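Local coordinates for protein C.Elegans p53 tumor suppressor-like transcription factor (Caenorhabditis elegans, PDB 1T4W) that activates transcription from p53 consensus DNA sites through this zinc-containing DNA-binding domain, promoting apoptosis under genotoxic stress and ensuring proper meiotic chromosome segregation, at residues K2-D7 against L155-D160; S16-F21 against M35-P40; Y30-M35 against I172-I177; Q42-L47 against A128-F133. All blocks are in the same frame, centred on the assembly; numbering follows the deposited sequence.

Overall arrangement
The four contacts trace the two-sheet beta sandwich of a p53-family DNA-binding domain. Interaction 1 joins the sheets face to face, and interaction 4 lies beside it, their centres about 8 Å apart, pairing strands 39-46 and 130-137 within the four-stranded sheet. Interaction 3 pairs strands 29-33 and 166-177 in the other sheet, its centre about 17 Å from that of interaction 1; Leu155 and Ile172 link the two through neighbouring strands. Interaction 2, about 9 Å from interaction 3 between centres, shares Met35 with it. That methionine side chain comes within about 6 Å of the zinc ion bound by Cys85, His88, Cys139 and Cys143.

Interaction 1 of 4, residues K2-D7 against L155-D160; sequences KWMEID and LAVFLD
The two sheets of the p53-like beta sandwich meet here, where Met4 and Ile6 of edge strand 3-8 reach down from the four-stranded sheet onto Leu155, Val157 and Leu159 of strand 152-160 in the seven-stranded one. The strand axes pass 8.4 Å apart at 148°, a separation bridged by side chains and not by backbone pairing. Met4 holds CG anti to its backbone N (chi1 -177°), and the chain bends at chi3, which turns CE over the facing backbone. Met4 CE lies 3.7 Å from Val157 O and 3.9 Å from Leu159 N, while Met4 SD rests 4.1 Å from Leu159 CB. A long, unbranched and pliable side chain suits this place, because it can lay its end on peptide atoms as well as on aliphatic carbons. Ile6 is stiffer: its CB, the branch point, approaches Val157 CG2 at 4.2 Å, and CD1 goes deeper. Val43 and Ile41 of strand 39-46 flank Met4 and Ile6 in their own sheet, and Ile60 of strand 57-65 touches both Leu155 and Val157, extending the apolar interior. Glu5, pointing the other way on the same strand, forms a salt bridge with Lys29. At its inner end the Ile6 side chain crosses that of Leu155 at about a right angle, and Ile6 CD1 touches two methyls, 3.8 Å from Leu155 CD2 and 3.9 Å from Val157 CG1.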
loop_
_atom_site.group_PDB
_atom_site.type_symbol
_atom_site.label_atom_id
_atom_site.label_comp_id
_atom_site.label_asym_id
_atom_site.label_seq_id
_atom_site.Cartn_x
_atom_site.Cartn_y
_atom_site.Cartn_z
ATOM N N LYS A 2 -3.135 -13.796 -16.525
ATOM C CA LYS A 2 -2.280 -13.223 -15.493
ATOM C C LYS A 2 -3.068 -12.305 -14.564
ATOM O O LYS A 2 -3.987 -11.607 -14.992
ATOM C CB LYS A 2 -1.130 -12.433 -16.127
ATOM C CG LYS A 2 -1.584 -11.190 -16.918
ATOM C CD LYS A 2 -0.410 -10.295 -17.330
ATOM C CE LYS A 2 -0.891 -9.082 -18.148
ATOM N NZ LYS A 2 0.208 -8.121 -18.514
ATOM N N TRP A 3 -2.721 -12.313 -13.286
ATOM C CA TRP A 3 -3.396 -11.428 -12.336
ATOM C C TRP A 3 -2.504 -11.162 -11.144
ATOM O O TRP A 3 -1.490 -11.852 -10.941
ATOM C CB TRP A 3 -4.720 -12.033 -11.849
ATOM C CG TRP A 3 -4.569 -13.422 -11.298
ATOM C CD1 TRP A 3 -4.835 -14.598 -11.952
ATOM C CD2 TRP A 3 -4.095 -13.788 -9.997
ATOM N NE1 TRP A 3 -4.560 -15.666 -11.136
ATOM C CE2 TRP A 3 -4.102 -15.201 -9.931
ATOM C CE3 TRP A 3 -3.658 -13.059 -8.878
ATOM C CZ2 TRP A 3 -3.693 -15.901 -8.790
ATOM C CZ3 TRP A 3 -3.247 -13.761 -7.740
ATOM C CH2 TRP A 3 -3.268 -15.167 -7.709
ATOM N N MET A 4 -2.869 -10.147 -10.368
ATOM C CA MET A 4 -2.133 -9.826 -9.152
ATOM C C MET A 4 -3.096 -9.260 -8.127
ATOM O O MET A 4 -4.060 -8.576 -8.471
ATOM C CB MET A 4 -0.987 -8.838 -9.408
ATOM C CG MET A 4 -0.158 -8.538 -8.126
ATOM S SD MET A 4 1.462 -7.740 -8.416
ATOM C CE MET A 4 0.949 -6.379 -9.243
ATOM N N GLU A 5 -2.855 -9.583 -6.864
ATOM C CA GLU A 5 -3.703 -9.107 -5.786
ATOM C C GLU A 5 -2.845 -8.691 -4.624
ATOM O O GLU A 5 -1.778 -9.270 -4.407
ATOM C CB GLU A 5 -4.630 -10.216 -5.274
ATOM C CG GLU A 5 -5.681 -10.711 -6.253
ATOM C CD GLU A 5 -6.756 -9.683 -6.514
ATOM O OE1 GLU A 5 -7.192 -9.013 -5.552
ATOM O OE2 GLU A 5 -7.173 -9.551 -7.681
ATOM N N ILE A 6 -3.295 -7.673 -3.893
ATOM C CA ILE A 6 -2.590 -7.270 -2.696
ATOM C C ILE A 6 -3.622 -7.417 -1.565
ATOM O O ILE A 6 -4.778 -7.066 -1.732
ATOM C CB ILE A 6 -2.022 -5.829 -2.790
ATOM C CG1 ILE A 6 -1.389 -5.464 -1.448
ATOM C CG2 ILE A 6 -3.109 -4.831 -3.232
ATOM C CD1 ILE A 6 -0.533 -4.209 -1.448
ATOM N N ASP A 7 -3.215 -7.989 -0.436
ATOM C CA ASP A 7 -4.130 -8.177 0.686
ATOM C C ASP A 7 -3.360 -8.125 1.991
ATOM O O ASP A 7 -2.139 -8.226 1.996
ATOM C CB ASP A 7 -4.808 -9.550 0.610
ATOM C CG ASP A 7 -5.775 -9.667 -0.531
ATOM O OD1 ASP A 7 -6.914 -9.160 -0.403
ATOM O OD2 ASP A 7 -5.382 -10.270 -1.558
ATOM N N LEU A 155 -2.336 2.381 -1.355
ATOM C CA LEU A 155 -1.122 1.543 -1.334
ATOM C C LEU A 155 -1.158 0.759 -2.642
ATOM O O LEU A 155 -2.056 -0.082 -2.848
ATOM C CB LEU A 155 -1.145 0.555 -0.152
ATOM C CG LEU A 155 0.080 -0.384 -0.084
ATOM C CD1 LEU A 155 1.339 0.472 0.065
ATOM C CD2 LEU A 155 -0.036 -1.363 1.094
ATOM N N ALA A 156 -0.196 1.035 -3.519
ATOM C CA ALA A 156 -0.134 0.389 -4.835
ATOM C C ALA A 156 1.164 -0.371 -5.066
ATOM O O ALA A 156 2.234 0.077 -4.637
ATOM C CB ALA A 156 -0.301 1.460 -5.955
ATOM N N VAL A 157 1.048 -1.515 -5.754
ATOM C CA VAL A 157 2.192 -2.353 -6.094
ATOM C C VAL A 157 2.202 -2.645 -7.597
ATOM O O VAL A 157 1.154 -2.777 -8.230
ATOM C CB VAL A 157 2.193 -3.699 -5.311
ATOM C CG1 VAL A 157 2.520 -3.432 -3.829
ATOM C CG2 VAL A 157 0.861 -4.386 -5.461
ATOM N N PHE A 158 3.405 -2.763 -8.141
ATOM C CA PHE A 158 3.615 -2.986 -9.570
ATOM C C PHE A 158 4.616 -4.102 -9.750
ATOM O O PHE A 158 5.649 -4.145 -9.055
ATOM C CB PHE A 158 4.184 -1.711 -10.215
ATOM C CG PHE A 158 3.310 -0.502 -10.032
ATOM C CD1 PHE A 158 2.291 -0.216 -10.938
ATOM C CD2 PHE A 158 3.452 0.308 -8.910
ATOM C CE1 PHE A 158 1.404 0.870 -10.719
ATOM C CE2 PHE A 158 2.584 1.389 -8.680
ATOM C CZ PHE A 158 1.554 1.669 -9.583
ATOM N N LEU A 159 4.302 -5.019 -10.658
ATOM C CA LEU A 159 5.228 -6.093 -10.953
ATOM C C LEU A 159 5.887 -5.683 -12.267
ATOM O O LEU A 159 5.188 -5.471 -13.260
ATOM C CB LEU A 159 4.487 -7.426 -11.120
ATOM C CG LEU A 159 5.410 -8.657 -11.160
ATOM C CD1 LEU A 159 6.115 -8.826 -9.820
ATOM C CD2 LEU A 159 4.597 -9.897 -11.477
ATOM N N ASP A 160 7.216 -5.530 -12.261
ATOM C CA ASP A 160 7.950 -5.141 -13.472
ATOM C C ASP A 160 8.783 -6.285 -14.035
ATOM O O ASP A 160 9.304 -7.113 -13.276
ATOM C CB ASP A 160 8.947 -4.027 -13.199
ATOM C CG ASP A 160 8.301 -2.682 -12.889
ATOM O OD1 ASP A 160 7.103 -2.452 -13.169
ATOM O OD2 ASP A 160 9.037 -1.848 -12.350
#

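Interaction 2 of 4, residues S16-F21 against M35-P40; sequences SSDMAF and MGCLVP
Met19, at the start of strand 19-23, reaches across to the 37-40 run that leads into strand 39-46, joining the edge of one sheet of the p53-like sandwich to the other sheet. From CB, CG is placed between the backbone N and the carbonyl carbon (chi1 52°). The sulfur follows, and Met19 SD lies 3.8 Å from Pro40 CD and 4.1 Å from Val39 CG2. A bend at chi3 (72°) then brings Met19 CE to the facing chain, where it meets Cys37 CB and Val39 CG2, each at 3.8 Å, and comes 3.2 Å from Leu38 O. Val13 of helix 10-13 and Thr33 of strand 29-33 also touch this methionine, which is buried. Before it, Ser16 OG accepts a bond from Asp18 N at 2.9 Å, forming an ST turn just before the strand. Asp18 sits nearer the surface, with OD2 3.6 Å from Cys37 SG, and its OD1 makes a long, weak ion pair with Lys34. Cys37 turns SG to the Asp18 carboxylate and CB to Met19 CE. Since Met19 offers only a thioether and carbon, its hold rests on dispersion and shape, with the slightly polar methyl turned toward a carbonyl oxygen, while charge stays at the Asp18 end.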
loop_
_atom_site.group_PDB
_atom_site.type_symbol
_atom_site.label_atom_id
_atom_site.label_comp_id
_atom_site.label_asym_id
_atom_site.label_seq_id
_atom_site.Cartn_x
_atom_site.Cartn_y
_atom_site.Cartn_z
ATOM N N SER A 16 -7.488 -7.730 15.336
ATOM C CA SER A 16 -6.527 -6.792 15.893
ATOM C C SER A 16 -7.158 -5.450 16.269
ATOM O O SER A 16 -8.061 -4.967 15.590
ATOM C CB SER A 16 -5.401 -6.535 14.882
ATOM O OG SER A 16 -4.692 -5.365 15.228
ATOM N N SER A 17 -6.672 -4.850 17.352
ATOM C CA SER A 17 -7.163 -3.545 17.782
ATOM C C SER A 17 -6.500 -2.460 16.956
ATOM O O SER A 17 -7.064 -1.389 16.772
ATOM C CB SER A 17 -6.827 -3.282 19.257
ATOM O OG SER A 17 -7.538 -4.156 20.115
ATOM N N ASP A 18 -5.307 -2.761 16.452
ATOM C CA ASP A 18 -4.492 -1.814 15.694
ATOM C C ASP A 18 -4.725 -1.651 14.211
ATOM O O ASP A 18 -4.157 -0.735 13.607
ATOM C CB ASP A 18 -3.014 -2.154 15.868
ATOM C CG ASP A 18 -2.595 -2.161 17.305
ATOM O OD1 ASP A 18 -3.365 -1.634 18.138
ATOM O OD2 ASP A 18 -1.497 -2.682 17.584
ATOM N N MET A 19 -5.503 -2.550 13.618
ATOM C CA MET A 19 -5.767 -2.489 12.178
ATOM C C MET A 19 -6.955 -3.348 11.825
ATOM O O MET A 19 -7.311 -4.258 12.566
ATOM C CB MET A 19 -4.543 -2.967 11.400
ATOM C CG MET A 19 -4.037 -4.329 11.880
ATOM S SD MET A 19 -2.378 -4.709 11.269
ATOM C CE MET A 19 -1.393 -3.545 12.269
ATOM N N ALA A 20 -7.535 -3.077 10.662
ATOM C CA ALA A 20 -8.709 -3.791 10.188
ATOM C C ALA A 20 -8.774 -3.634 8.673
ATOM O O ALA A 20 -8.366 -2.607 8.121
ATOM C CB ALA A 20 -9.954 -3.201 10.823
ATOM N N PHE A 21 -9.314 -4.649 8.015
ATOM C CA PHE A 21 -9.414 -4.676 6.562
ATOM C C PHE A 21 -10.822 -5.043 6.158
ATOM O O PHE A 21 -11.491 -5.800 6.854
ATOM C CB PHE A 21 -8.415 -5.707 6.014
ATOM C CG PHE A 21 -8.459 -5.875 4.522
ATOM C CD1 PHE A 21 -9.535 -6.521 3.909
ATOM C CD2 PHE A 21 -7.441 -5.364 3.723
ATOM C CE1 PHE A 21 -9.594 -6.648 2.522
ATOM C CE2 PHE A 21 -7.490 -5.488 2.336
ATOM C CZ PHE A 21 -8.569 -6.129 1.736
ATOM N N MET A 35 -0.797 4.382 13.255
ATOM C CA MET A 35 0.556 4.577 12.740
ATOM C C MET A 35 1.516 3.827 13.674
ATOM O O MET A 35 1.138 3.466 14.784
ATOM C CB MET A 35 0.914 6.074 12.645
ATOM C CG MET A 35 1.101 6.821 13.942
ATOM S SD MET A 35 1.906 8.465 13.640
ATOM C CE MET A 35 3.627 8.014 13.768
ATOM N N GLY A 36 2.737 3.561 13.226
ATOM C CA GLY A 36 3.671 2.840 14.078
ATOM C C GLY A 36 3.334 1.369 14.296
ATOM O O GLY A 36 3.874 0.743 15.199
ATOM N N CYS A 37 2.441 0.800 13.496
ATOM C CA CYS A 37 2.099 -0.617 13.666
ATOM C C CYS A 37 2.407 -1.400 12.400
ATOM O O CYS A 37 2.175 -0.911 11.287
ATOM C CB CYS A 37 0.609 -0.793 14.029
ATOM S SG CYS A 37 0.182 -0.081 15.660
ATOM N N LEU A 38 2.926 -2.610 12.581
ATOM C CA LEU A 38 3.295 -3.484 11.466
ATOM C C LEU A 38 2.075 -4.108 10.827
ATOM O O LEU A 38 1.362 -4.885 11.460
ATOM C CB LEU A 38 4.245 -4.588 11.944
ATOM C CG LEU A 38 5.579 -4.041 12.469
ATOM C CD1 LEU A 38 6.347 -5.141 13.196
ATOM C CD2 LEU A 38 6.383 -3.477 11.313
ATOM N N VAL A 39 1.812 -3.740 9.579
ATOM C CA VAL A 39 0.674 -4.301 8.869
ATOM C C VAL A 39 1.232 -5.398 7.951
ATOM O O VAL A 39 2.053 -5.133 7.080
ATOM C CB VAL A 39 -0.053 -3.256 8.003
ATOM C CG1 VAL A 39 -1.255 -3.898 7.335
ATOM C CG2 VAL A 39 -0.476 -2.059 8.847
ATOM N N PRO A 40 0.783 -6.643 8.148
ATOM C CA PRO A 40 1.224 -7.799 7.354
ATOM C C PRO A 40 0.563 -7.847 5.972
ATOM O O PRO A 40 -0.636 -8.073 5.848
ATOM C CB PRO A 40 0.842 -8.993 8.237
ATOM C CG PRO A 40 -0.430 -8.510 8.911
ATOM C CD PRO A 40 -0.139 -7.045 9.238
#

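Interaction 3 of 4, residues Y30-M35 against I172-I177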
loop_
_atom_site.group_PDB
_atom_site.type_symbol
_atom_site.label_atom_id
_atom_site.label_comp_id
_atom_site.label_asym_id
_atom_site.label_seq_id
_atom_site.Cartn_x
_atom_site.Cartn_y
_atom_site.Cartn_z
ATOM N N TYR A 30 -10.180 -1.931 1.526
ATOM C CA TYR A 30 -9.983 -0.834 2.478
ATOM C C TYR A 30 -9.203 -1.272 3.702
ATOM O O TYR A 30 -9.468 -2.318 4.295
ATOM C CB TYR A 30 -11.335 -0.275 2.942
ATOM C CG TYR A 30 -12.147 0.381 1.847
ATOM C CD1 TYR A 30 -12.614 -0.356 0.758
ATOM C CD2 TYR A 30 -12.431 1.748 1.893
ATOM C CE1 TYR A 30 -13.345 0.253 -0.263
ATOM C CE2 TYR A 30 -13.160 2.366 0.882
ATOM C CZ TYR A 30 -13.614 1.614 -0.189
ATOM O OH TYR A 30 -14.357 2.227 -1.165
ATOM N N LEU A 31 -8.231 -0.459 4.081
ATOM C CA LEU A 31 -7.428 -0.740 5.263
ATOM C C LEU A 31 -7.456 0.446 6.239
ATOM O O LEU A 31 -7.371 1.603 5.824
ATOM C CB LEU A 31 -5.961 -1.007 4.875
ATOM C CG LEU A 31 -4.957 -1.004 6.044
ATOM C CD1 LEU A 31 -5.104 -2.292 6.853
ATOM C CD2 LEU A 31 -3.524 -0.884 5.498
ATOM N N TRP A 32 -7.603 0.151 7.526
ATOM C CA TRP A 32 -7.542 1.187 8.556
ATOM C C TRP A 32 -6.491 0.633 9.492
ATOM O O TRP A 32 -6.537 -0.551 9.827
ATOM C CB TRP A 32 -8.863 1.334 9.327
ATOM C CG TRP A 32 -10.049 1.766 8.479
ATOM C CD1 TRP A 32 -10.539 3.034 8.318
ATOM C CD2 TRP A 32 -10.875 0.913 7.692
ATOM N NE1 TRP A 32 -11.633 3.021 7.482
ATOM C CE2 TRP A 32 -11.858 1.729 7.079
ATOM C CE3 TRP A 32 -10.878 -0.467 7.437
ATOM C CZ2 TRP A 32 -12.837 1.210 6.229
ATOM C CZ3 TRP A 32 -11.852 -0.984 6.591
ATOM C CH2 TRP A 32 -12.820 -0.145 5.999
ATOM N N THR A 33 -5.544 1.466 9.909
ATOM C CA THR A 33 -4.491 1.014 10.835
ATOM C C THR A 33 -3.984 2.205 11.635
ATOM O O THR A 33 -4.150 3.350 11.215
ATOM C CB THR A 33 -3.282 0.404 10.052
ATOM O OG1 THR A 33 -2.197 0.107 10.944
ATOM C CG2 THR A 33 -2.797 1.387 8.992
ATOM N N LYS A 34 -3.383 1.939 12.793
ATOM C CA LYS A 34 -2.802 3.016 13.597
ATOM C C LYS A 34 -1.411 3.225 13.013
ATOM O O LYS A 34 -0.887 2.330 12.348
ATOM C CB LYS A 34 -2.617 2.582 15.055
ATOM C CG LYS A 34 -3.872 2.242 15.824
ATOM C CD LYS A 34 -3.434 1.908 17.216
ATOM C CE LYS A 34 -4.568 1.414 18.068
ATOM N NZ LYS A 34 -4.073 1.256 19.462
ATOM N N MET A 35 -0.797 4.382 13.255
ATOM C CA MET A 35 0.556 4.577 12.740
ATOM C C MET A 35 1.516 3.827 13.674
ATOM O O MET A 35 1.138 3.466 14.784
ATOM C CB MET A 35 0.914 6.074 12.645
ATOM C CG MET A 35 1.101 6.821 13.942
ATOM S SD MET A 35 1.906 8.465 13.640
ATOM C CE MET A 35 3.627 8.014 13.768
ATOM N N ILE A 172 -4.615 -1.218 -2.716
ATOM C CA ILE A 172 -5.611 -1.162 -1.665
ATOM C C ILE A 172 -6.192 0.231 -1.945
ATOM O O ILE A 172 -5.523 1.258 -1.786
ATOM C CB ILE A 172 -4.999 -1.210 -0.290
ATOM C CG1 ILE A 172 -4.419 -2.617 -0.065
ATOM C CG2 ILE A 172 -6.095 -0.893 0.781
ATOM C CD1 ILE A 172 -3.661 -2.781 1.221
ATOM N N LYS A 173 -7.429 0.233 -2.408
ATOM C CA LYS A 173 -8.128 1.443 -2.816
ATOM C C LYS A 173 -8.109 2.573 -1.808
ATOM O O LYS A 173 -7.919 3.738 -2.162
ATOM C CB LYS A 173 -9.559 1.048 -3.211
ATOM C CG LYS A 173 -10.367 2.124 -3.916
ATOM C CD LYS A 173 -11.316 2.749 -2.954
ATOM C CE LYS A 173 -12.286 3.725 -3.640
ATOM N NZ LYS A 173 -13.225 4.280 -2.613
ATOM N N GLN A 174 -8.321 2.253 -0.543
ATOM C CA GLN A 174 -8.258 3.295 0.463
ATOM C C GLN A 174 -7.592 2.804 1.728
ATOM O O GLN A 174 -7.962 1.768 2.280
ATOM C CB GLN A 174 -9.654 3.851 0.824
ATOM C CG GLN A 174 -9.618 4.760 2.062
ATOM C CD GLN A 174 -11.002 5.186 2.508
ATOM O OE1 GLN A 174 -11.660 5.919 1.794
ATOM N NE2 GLN A 174 -11.459 4.708 3.683
ATOM N N VAL A 175 -6.609 3.575 2.173
ATOM C CA VAL A 175 -5.895 3.301 3.394
ATOM C C VAL A 175 -6.083 4.517 4.303
ATOM O O VAL A 175 -5.876 5.675 3.890
ATOM C CB VAL A 175 -4.386 3.099 3.129
ATOM C CG1 VAL A 175 -3.637 3.030 4.451
ATOM C CG2 VAL A 175 -4.158 1.824 2.328
ATOM N N ARG A 176 -6.505 4.274 5.535
ATOM C CA ARG A 176 -6.651 5.379 6.469
ATOM C C ARG A 176 -5.825 5.083 7.706
ATOM O O ARG A 176 -5.882 3.982 8.238
ATOM C CB ARG A 176 -8.125 5.602 6.844
ATOM C CG ARG A 176 -8.934 6.269 5.753
ATOM C CD ARG A 176 -10.311 6.692 6.281
ATOM N NE ARG A 176 -10.184 7.784 7.243
ATOM C CZ ARG A 176 -11.081 8.069 8.175
ATOM N NH1 ARG A 176 -12.183 7.340 8.284
ATOM N NH2 ARG A 176 -10.879 9.090 8.991
ATOM N N ILE A 177 -5.037 6.061 8.139
ATOM C CA ILE A 177 -4.194 5.909 9.312
ATOM C C ILE A 177 -4.867 6.781 10.370
ATOM O O ILE A 177 -4.778 8.011 10.347
ATOM C CB ILE A 177 -2.751 6.355 8.995
ATOM C CG1 ILE A 177 -2.197 5.506 7.837
ATOM C CG2 ILE A 177 -1.865 6.137 10.218
ATOM C CD1 ILE A 177 -1.567 6.305 6.741
HETATM O O HOH W 1 -9.818 2.853 4.671
HETATM O O HOH W 2 -13.328 5.243 6.866
#
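Leu31 lies beside Val175 and Thr33 beside Ile177 in a parallel beta ladder, the strands of the p53-like sandwich's larger sheet running 10° apart. Three backbone bonds tie it: Leu31 N to Gln174 O (2.9 Å), Arg176 N to Leu31 O (2.8 Å) and Thr33 N to Arg176 O (3.0 Å).

Polar side chains gather on the face bearing Tyr30 and Trp32. Lys173 NZ donates to Tyr30 OH at 2.8 Å, its chain running beside the tyrosine in the same direction after a bend at chi2 (-102°). Gln174 NE2 comes to the ring's edge, 3.6 Å from Tyr30 CD2, with amide and ring planes 75° apart. One water accepts from Gln174 NE2 and donates to Leu31 O, lying over a face of the Trp32 indole toward its rim; a second accepts from both Trp32 NE1 and Arg176 NH1. Arg176 also forms a salt bridge with Glu141, and Phe188 of helix 181-194 packs on both aromatic rings.

Apolar contacts line the other face, where Leu31 CD2 meets Val175 CG1 at 4.1 Å, branched residues suited to the interior. Just past strand 29-33, Met35 CB meets Ile177 CG2 at 3.7 Å, and the Met35 side chain nears zinc ligands His88 and Cys139.

Large aromatics thus serve a face under the helix: their carbon bulk is covered, while the phenol oxygen and indole N-H still find a lysine and a water, and the positive Lys173 may polarise the phenol.

Interaction 4 of 4, residues Q42-L47 against A128-F133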
loop_
_atom_site.group_PDB
_atom_site.type_symbol
_atom_site.label_atom_id
_atom_site.label_comp_id
_atom_site.label_asym_id
_atom_site.label_seq_id
_atom_site.Cartn_x
_atom_site.Cartn_y
_atom_site.Cartn_z
ATOM N N GLN A 42 0.467 -9.333 1.921
ATOM C CA GLN A 42 0.830 -10.463 1.071
ATOM C C GLN A 42 0.467 -10.075 -0.352
ATOM O O GLN A 42 -0.691 -9.774 -0.625
ATOM C CB GLN A 42 0.044 -11.719 1.438
ATOM C CG GLN A 42 0.301 -12.209 2.850
ATOM C CD GLN A 42 -0.076 -13.666 3.014
ATOM O OE1 GLN A 42 -1.183 -14.078 2.654
ATOM N NE2 GLN A 42 0.848 -14.459 3.552
ATOM N N VAL A 43 1.449 -10.048 -1.245
ATOM C CA VAL A 43 1.177 -9.733 -2.649
ATOM C C VAL A 43 1.287 -11.055 -3.430
ATOM O O VAL A 43 2.286 -11.753 -3.324
ATOM C CB VAL A 43 2.193 -8.706 -3.220
ATOM C CG1 VAL A 43 1.906 -8.457 -4.728
ATOM C CG2 VAL A 43 2.097 -7.374 -2.427
ATOM N N LYS A 44 0.258 -11.400 -4.198
ATOM C CA LYS A 44 0.281 -12.649 -4.947
ATOM C C LYS A 44 -0.012 -12.394 -6.416
ATOM O O LYS A 44 -0.695 -11.424 -6.766
ATOM C CB LYS A 44 -0.766 -13.628 -4.379
ATOM C CG LYS A 44 -0.472 -14.123 -2.954
ATOM C CD LYS A 44 -1.653 -14.930 -2.423
ATOM C CE LYS A 44 -1.352 -15.588 -1.067
ATOM N NZ LYS A 44 -2.499 -16.446 -0.602
ATOM N N TRP A 45 0.514 -13.252 -7.281
ATOM C CA TRP A 45 0.250 -13.101 -8.703
ATOM C C TRP A 45 0.404 -14.403 -9.477
ATOM O O TRP A 45 0.995 -15.363 -8.992
ATOM C CB TRP A 45 1.169 -12.030 -9.327
ATOM C CG TRP A 45 2.655 -12.284 -9.181
ATOM C CD1 TRP A 45 3.464 -12.986 -10.040
ATOM C CD2 TRP A 45 3.489 -11.890 -8.081
ATOM N NE1 TRP A 45 4.745 -13.057 -9.541
ATOM C CE2 TRP A 45 4.790 -12.397 -8.339
ATOM C CE3 TRP A 45 3.262 -11.163 -6.900
ATOM C CZ2 TRP A 45 5.863 -12.199 -7.460
ATOM C CZ3 TRP A 45 4.325 -10.963 -6.020
ATOM C CH2 TRP A 45 5.617 -11.483 -6.307
ATOM N N LYS A 46 -0.169 -14.414 -10.676
ATOM C CA LYS A 46 -0.057 -15.527 -11.597
ATOM C C LYS A 46 0.422 -14.906 -12.914
ATOM O O LYS A 46 -0.146 -13.925 -13.402
ATOM C CB LYS A 46 -1.387 -16.225 -11.823
ATOM C CG LYS A 46 -1.223 -17.445 -12.718
ATOM C CD LYS A 46 -2.259 -17.448 -13.819
ATOM C CE LYS A 46 -1.897 -18.438 -14.921
ATOM N NZ LYS A 46 -2.915 -18.421 -16.011
ATOM N N LEU A 47 1.482 -15.472 -13.472
ATOM C CA LEU A 47 2.050 -14.955 -14.707
ATOM C C LEU A 47 1.691 -15.749 -15.940
ATOM O O LEU A 47 1.324 -16.916 -15.866
ATOM C CB LEU A 47 3.566 -14.897 -14.594
ATOM C CG LEU A 47 4.087 -13.829 -13.636
ATOM C CD1 LEU A 47 5.596 -13.947 -13.510
ATOM C CD2 LEU A 47 3.677 -12.460 -14.148
ATOM N N ALA A 128 9.212 -16.565 -8.629
ATOM C CA ALA A 128 8.550 -16.069 -7.421
ATOM C C ALA A 128 7.111 -15.704 -7.791
ATOM O O ALA A 128 6.864 -15.142 -8.858
ATOM C CB ALA A 128 9.299 -14.854 -6.864
ATOM N N VAL A 129 6.152 -16.050 -6.938
ATOM C CA VAL A 129 4.747 -15.743 -7.223
ATOM C C VAL A 129 4.064 -15.080 -6.022
ATOM O O VAL A 129 2.846 -14.906 -5.999
ATOM C CB VAL A 129 3.957 -17.015 -7.606
ATOM C CG1 VAL A 129 4.499 -17.607 -8.923
ATOM C CG2 VAL A 129 4.076 -18.054 -6.474
ATOM N N GLN A 130 4.849 -14.718 -5.016
ATOM C CA GLN A 130 4.272 -14.070 -3.844
ATOM C C GLN A 130 5.313 -13.224 -3.159
ATOM O O GLN A 130 6.510 -13.463 -3.279
ATOM C CB GLN A 130 3.736 -15.115 -2.844
ATOM C CG GLN A 130 2.931 -14.523 -1.664
ATOM C CD GLN A 130 2.144 -15.585 -0.897
ATOM O OE1 GLN A 130 1.612 -16.504 -1.497
ATOM N NE2 GLN A 130 2.054 -15.447 0.427
ATOM N N ALA A 131 4.865 -12.191 -2.465
ATOM C CA ALA A 131 5.808 -11.385 -1.727
ATOM C C ALA A 131 5.128 -11.065 -0.417
ATOM O O ALA A 131 3.999 -10.568 -0.403
ATOM C CB ALA A 131 6.143 -10.099 -2.475
ATOM N N ASN A 132 5.824 -11.353 0.672
ATOM C CA ASN A 132 5.338 -11.078 2.015
ATOM C C ASN A 132 6.223 -10.050 2.692
ATOM O O ASN A 132 7.450 -10.040 2.512
ATOM C CB ASN A 132 5.339 -12.359 2.850
ATOM C CG ASN A 132 4.432 -13.417 2.273
ATOM O OD1 ASN A 132 3.328 -13.120 1.829
ATOM N ND2 ASN A 132 4.887 -14.663 2.284
ATOM N N PHE A 133 5.599 -9.167 3.457
ATOM C CA PHE A 133 6.337 -8.152 4.204
ATOM C C PHE A 133 5.365 -7.346 5.046
ATOM O O PHE A 133 4.148 -7.372 4.819
ATOM C CB PHE A 133 7.093 -7.200 3.250
ATOM C CG PHE A 133 6.201 -6.516 2.233
ATOM C CD1 PHE A 133 5.554 -5.312 2.537
ATOM C CD2 PHE A 133 5.970 -7.099 0.993
ATOM C CE1 PHE A 133 4.679 -4.698 1.616
ATOM C CE2 PHE A 133 5.093 -6.497 0.058
ATOM C CZ PHE A 133 4.445 -5.287 0.378
#
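Trp45 sets CG between its backbone N and carbonyl carbon (chi1 58°), and, with chi2 89°, the indole lies with one face against the chain at Val129 and Gln130. Val129 C stands 3.5 Å above the Trp45 ring plane over its centre, and Val129 CA makes a CH-pi contact 3.8 Å from the centroid of the five-membered ring. At the rim, Trp45 NE1 gives a weak and well bent bond to Ala128 O, 3.1 Å away. The breadth of the indole suits it to lie under a run of peptide, and its N-H can still reach a carbonyl. Strands 39-46 and 130-137 are antiparallel neighbours in the smaller sheet of the p53-like sandwich; Val43 and Ala131 form the hydrogen-bonded pair, with Val43 N to Ala131 O at 2.7 Å and nearly straight. Val43 and Ala131 face the interior, both touching Leu58 of the other sheet, and little Ala131 brings its CB 4.1 Å from Trp45 CZ3. The opposite face is polar. Gln130 NE2 donates in plane to a lone pair of Asn132 OD1 at 3.0 Å, which ties the two amides together. Asn132 lies side by side with Gln42, their amide planes 20° apart, while the aliphatic part of Lys44 runs alongside Gln130, Lys44 CE coming 3.1 Å from Gln130 OE1.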